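Local coordinates for protein unconventional myosin IB (Entamoeba histolytica, PDB 5XGG) that is a class I myosin motor whose C-terminal SH3 domain probably recognises proline-rich partner sequences, at residues Glu33-Trp39 / Trp49-Asn53. Sequence-based numbering, arbitrary orientation.
Sequences EKDEGWW and WIPNN
The carbonyl oxygen of Gly-37 takes two hydrogen bonds. Asn-52 N reaches Gly-37 O at 2.9 Å; its N-H points almost straight at the oxygen (174°), but the donor lies out of the carbonyl plane. Water 1 donates to the same oxygen and accepts from Asn-53 N, so it ties the type II' turn Asp-35 to Trp-38 to the 3-10 segment. Asn-52 CB makes a CH-pi contact over one face of the Trp-39 indole, 3.6 Å from the five-membered ring's centroid, with the amide plane steeply turned against the ring. Lys-34 CE lies over the opposite face, offset toward the rim. CG of Asn-52 stands between its backbone N and carbonyl carbon (chi1 73°), which brings the amide back to the turn, ND2 3.0 Å from Glu-36 O. Strands 38-43 and 46-51 form an antiparallel hairpin of the SH3 barrel. Trp-39 and Ile-50 are its hydrogen-bonded pair here, with Trp-39 N to Ile-50 O at 2.8 Å and Ile-50 N returning to Trp-39 O. Their side chains share one face, where Ile-50 meets Ile-29 and Ile-31. Trp-38 and Pro-51 share the other face. Trp-38 CZ3 touches Pro-51 CD at 3.6 Å, and Pro-51 CA lies over one indole face, offset toward the rim. Trp-38 also touches Tyr-13, consistent with the aromatic ligand-binding surface of SH3 domains. Trp-49 CZ3 comes to 3.5 Å from Trp-38 O and 3.8 Å from Asp-35 CB.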
loop_
_atom_site.group_PDB
_atom_site.type_symbol
_atom_site.label_atom_id
_atom_site.label_comp_id
_atom_site.label_asym_id
_atom_site.label_seq_id
_atom_site.Cartn_x
_atom_site.Cartn_y
_atom_site.Cartn_z
ATOM N N GLU A 33 -7.930 2.161 -3.436
ATOM C CA GLU A 33 -8.235 3.178 -4.420
ATOM C C GLU A 33 -6.910 3.733 -4.916
ATOM O O GLU A 33 -5.906 3.626 -4.187
ATOM C CB GLU A 33 -9.103 4.252 -3.717
ATOM C CG GLU A 33 -9.230 5.613 -4.338
ATOM C CD GLU A 33 -10.615 6.156 -4.089
ATOM O OE1 GLU A 33 -11.060 6.091 -2.912
ATOM O OE2 GLU A 33 -11.224 6.532 -5.099
ATOM N N LYS A 34 -6.918 4.287 -6.134
ATOM C CA LYS A 34 -5.719 4.884 -6.760
ATOM C C LYS A 34 -5.986 6.316 -7.183
ATOM O O LYS A 34 -7.061 6.685 -7.704
ATOM C CB LYS A 34 -5.230 4.035 -7.912
ATOM C CG LYS A 34 -4.775 2.668 -7.540
ATOM C CD LYS A 34 -4.207 1.978 -8.766
ATOM C CE LYS A 34 -3.322 0.785 -8.441
ATOM N NZ LYS A 34 -3.899 -0.565 -8.171
ATOM N N ASP A 35 -4.991 7.179 -6.999
ATOM C CA ASP A 35 -5.052 8.549 -7.489
ATOM C C ASP A 35 -3.678 8.946 -7.999
ATOM O O ASP A 35 -2.928 9.618 -7.293
ATOM C CB ASP A 35 -5.446 9.506 -6.365
ATOM C CG ASP A 35 -5.421 10.971 -6.816
ATOM O OD1 ASP A 35 -5.710 11.224 -8.025
ATOM O OD2 ASP A 35 -5.078 11.839 -5.999
ATOM N N GLU A 36 -3.399 8.565 -9.245
ATOM C CA GLU A 36 -2.120 8.804 -9.890
ATOM C C GLU A 36 -0.947 8.270 -8.974
ATOM O O GLU A 36 -0.892 7.092 -8.661
ATOM C CB GLU A 36 -2.025 10.286 -10.266
ATOM C CG GLU A 36 -3.061 10.642 -11.308
ATOM C CD GLU A 36 -2.791 11.963 -11.997
ATOM O OE1 GLU A 36 -2.849 13.026 -11.309
ATOM O OE2 GLU A 36 -2.540 11.933 -13.234
ATOM N N GLY A 37 -0.077 9.118 -8.539
ATOM C CA GLY A 37 1.097 8.712 -7.774
ATOM C C GLY A 37 0.838 8.297 -6.324
ATOM O O GLY A 37 1.744 7.770 -5.674
ATOM N N TRP A 38 -0.394 8.475 -5.839
ATOM C CA TRP A 38 -0.765 8.126 -4.458
ATOM C C TRP A 38 -1.856 7.116 -4.432
ATOM O O TRP A 38 -2.856 7.269 -5.168
ATOM C CB TRP A 38 -1.276 9.342 -3.728
ATOM C CG TRP A 38 -0.140 10.367 -3.537
ATOM C CD1 TRP A 38 0.261 11.324 -4.412
ATOM C CD2 TRP A 38 0.682 10.473 -2.417
ATOM N NE1 TRP A 38 1.322 12.045 -3.895
ATOM C CE2 TRP A 38 1.553 11.574 -2.632
ATOM C CE3 TRP A 38 0.753 9.803 -1.218
ATOM C CZ2 TRP A 38 2.486 11.960 -1.696
ATOM C CZ3 TRP A 38 1.653 10.248 -0.254
ATOM C CH2 TRP A 38 2.521 11.279 -0.521
ATOM N N TRP A 39 -1.680 6.083 -3.613
ATOM C CA TRP A 39 -2.662 4.996 -3.530
ATOM C C TRP A 39 -3.224 4.991 -2.164
ATOM O O TRP A 39 -2.562 5.302 -1.211
ATOM C CB TRP A 39 -2.044 3.673 -3.802
ATOM C CG TRP A 39 -1.693 3.477 -5.316
ATOM C CD1 TRP A 39 -1.819 4.424 -6.326
ATOM C CD2 TRP A 39 -0.995 2.413 -5.870
ATOM N NE1 TRP A 39 -1.355 3.922 -7.522
ATOM C CE2 TRP A 39 -0.860 2.672 -7.272
ATOM C CE3 TRP A 39 -0.600 1.187 -5.383
ATOM C CZ2 TRP A 39 -0.246 1.798 -8.105
ATOM C CZ3 TRP A 39 0.012 0.310 -6.226
ATOM C CH2 TRP A 39 0.130 0.571 -7.583
ATOM N N TRP A 49 -3.313 7.655 2.463
ATOM C CA TRP A 49 -2.589 7.664 1.221
ATOM C C TRP A 49 -1.112 7.319 1.439
ATOM O O TRP A 49 -0.459 7.787 2.362
ATOM C CB TRP A 49 -2.681 9.054 0.538
ATOM C CG TRP A 49 -4.031 9.439 0.184
ATOM C CD1 TRP A 49 -4.831 10.285 0.888
ATOM C CD2 TRP A 49 -4.821 8.945 -0.928
ATOM N NE1 TRP A 49 -6.081 10.379 0.253
ATOM C CE2 TRP A 49 -6.093 9.597 -0.861
ATOM C CE3 TRP A 49 -4.576 8.061 -1.984
ATOM C CZ2 TRP A 49 -7.128 9.299 -1.757
ATOM C CZ3 TRP A 49 -5.531 7.859 -2.956
ATOM C CH2 TRP A 49 -6.842 8.444 -2.828
ATOM N N ILE A 50 -0.605 6.587 0.457
ATOM C CA ILE A 50 0.797 6.210 0.361
ATOM C C ILE A 50 1.321 6.539 -1.026
ATOM O O ILE A 50 0.633 6.482 -2.028
ATOM C CB ILE A 50 0.985 4.724 0.646
ATOM C CG1 ILE A 50 0.408 3.768 -0.472
ATOM C CG2 ILE A 50 0.418 4.309 1.972
ATOM C CD1 ILE A 50 0.730 2.289 -0.236
ATOM N N PRO A 51 2.601 6.916 -1.105
ATOM C CA PRO A 51 3.263 7.099 -2.402
ATOM C C PRO A 51 3.562 5.779 -3.083
ATOM O O PRO A 51 4.221 4.908 -2.475
ATOM C CB PRO A 51 4.578 7.797 -1.990
ATOM C CG PRO A 51 4.790 7.372 -0.599
ATOM C CD PRO A 51 3.476 7.126 0.023
ATOM N N ASN A 52 3.010 5.579 -4.303
ATOM C CA ASN A 52 3.144 4.298 -4.938
ATOM C C ASN A 52 4.567 3.934 -5.322
ATOM O O ASN A 52 4.841 2.807 -5.480
ATOM C CB ASN A 52 2.155 4.152 -6.121
ATOM C CG ASN A 52 2.539 4.994 -7.357
ATOM O OD1 ASN A 52 3.681 5.264 -7.614
ATOM N ND2 ASN A 52 1.545 5.343 -8.159
ATOM N N ASN A 53 5.483 4.931 -5.450
ATOM C CA ASN A 53 6.868 4.614 -5.737
ATOM C C ASN A 53 7.683 4.188 -4.522
ATOM O O ASN A 53 8.892 3.940 -4.686
ATOM C CB ASN A 53 7.494 5.777 -6.488
ATOM C CG ASN A 53 7.524 7.106 -5.703
ATOM O OD1 ASN A 53 7.098 7.188 -4.580
ATOM N ND2 ASN A 53 7.983 8.182 -6.373
HETATM O O HOH W 1 4.489 7.878 -6.212
#